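Local coordinates for protein pectate lyase (Erwinia chrysanthemi, PDB 1RU4) that cleaves pectate, the polygalacturonate of plant cell walls, by beta-elimination, at residues A[34-37]-A[38-42]. Numbering follows the deposited sequence.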
# COMPACT_ATOMS: atom_id res chain seq x y z
N ALA A 34 20.69 26.51 8.68
CA ALA A 34 21.81 25.75 9.23
C ALA A 34 21.41 24.27 9.29
O ALA A 34 21.45 23.65 10.36
CB ALA A 34 22.15 26.26 10.63
N PRO A 35 21.07 23.68 8.14
CA PRO A 35 20.66 22.27 8.06
C PRO A 35 21.78 21.26 8.28
O PRO A 35 22.89 21.42 7.77
CB PRO A 35 20.09 22.17 6.65
CG PRO A 35 20.98 23.08 5.88
CD PRO A 35 21.08 24.28 6.79
N MET A 36 21.47 20.21 9.03
CA MET A 36 22.42 19.12 9.25
C MET A 36 22.11 18.00 8.25
O MET A 36 21.09 18.04 7.56
CB MET A 36 22.32 18.61 10.69
CG MET A 36 21.00 17.94 11.06
SD MET A 36 20.67 17.95 12.84
CE MET A 36 21.96 16.92 13.45
N SER A 37 23.02 17.03 8.15
CA SER A 37 22.81 15.91 7.24
C SER A 37 21.80 14.93 7.82
O SER A 37 21.54 14.94 9.03
CB SER A 37 24.14 15.19 6.97
OG SER A 37 24.63 14.57 8.15
N PHE A 38 21.24 14.08 6.97
CA PHE A 38 20.28 13.08 7.42
C PHE A 38 20.93 12.13 8.42
O PHE A 38 20.33 11.79 9.44
CB PHE A 38 19.71 12.29 6.24
CG PHE A 38 18.61 11.33 6.63
CD1 PHE A 38 17.39 11.80 7.11
CD2 PHE A 38 18.80 9.95 6.53
CE1 PHE A 38 16.38 10.92 7.48
CE2 PHE A 38 17.79 9.06 6.91
CZ PHE A 38 16.58 9.55 7.39
N SER A 39 22.16 11.71 8.14
CA SER A 39 22.89 10.81 9.03
C SER A 39 23.15 11.42 10.41
O SER A 39 23.04 10.73 11.42
CB SER A 39 24.21 10.36 8.39
OG SER A 39 25.05 11.46 8.09
N ALA A 40 23.48 12.71 10.44
CA ALA A 40 23.73 13.40 11.70
C ALA A 40 22.46 13.47 12.54
O ALA A 40 22.49 13.24 13.75
CB ALA A 40 24.27 14.80 11.44
N ALA A 41 21.33 13.75 11.88
CA ALA A 41 20.04 13.82 12.56
C ALA A 41 19.65 12.45 13.11
O ALA A 41 19.16 12.34 14.24
CB ALA A 41 18.97 14.33 11.62
N MET A 42 19.88 11.40 12.32
CA MET A 42 19.60 10.03 12.74
C MET A 42 20.39 9.65 13.99
O MET A 42 19.87 8.94 14.86
CB MET A 42 19.94 9.07 11.60
CG MET A 42 18.94 9.07 10.47
SD MET A 42 17.46 8.13 10.88
CE MET A 42 18.09 6.46 10.63
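M36 lays its terminal methyl against the first turn of the helix that follows: M36 CE lies 3.7 Å from CB of A40 and 3.6 Å from the A41 backbone N. The M36 side chain bends at its last torsion (chi3 -66°), which swings CE over the A40–A41 peptide, while CG and SD run past the methyl of A41, with M36 CG 4.2 Å from A41 CB. Next to it, S37 occupies the N-cap position of helix 38-44. With chi1 at 66° its OG folds back over the start of the helix, S37 OG lying 3.2 Å from the A40 backbone N. S37 OG also hydrogen-bonds to S39 OG at 3.1 Å, and either hydroxyl could donate. The S37 carbonyl O accepts the first i to i+4 bond, from A41 N at 3.1 Å and nearly straight (162°). The short helix sits at the end of the right-handed parallel beta-helix that is built from its first strands, in the connection leading from strand 16-19 to its parallel neighbour 50-53. M36 is backbone-bonded to Y18 and packs on Y17 and V19; A41 touches V19 and I51. On the helix itself, M42 CG sits 3.7 Å above one face of the F38 ring, toward its rim, and that ring meets F94 edge-to-face.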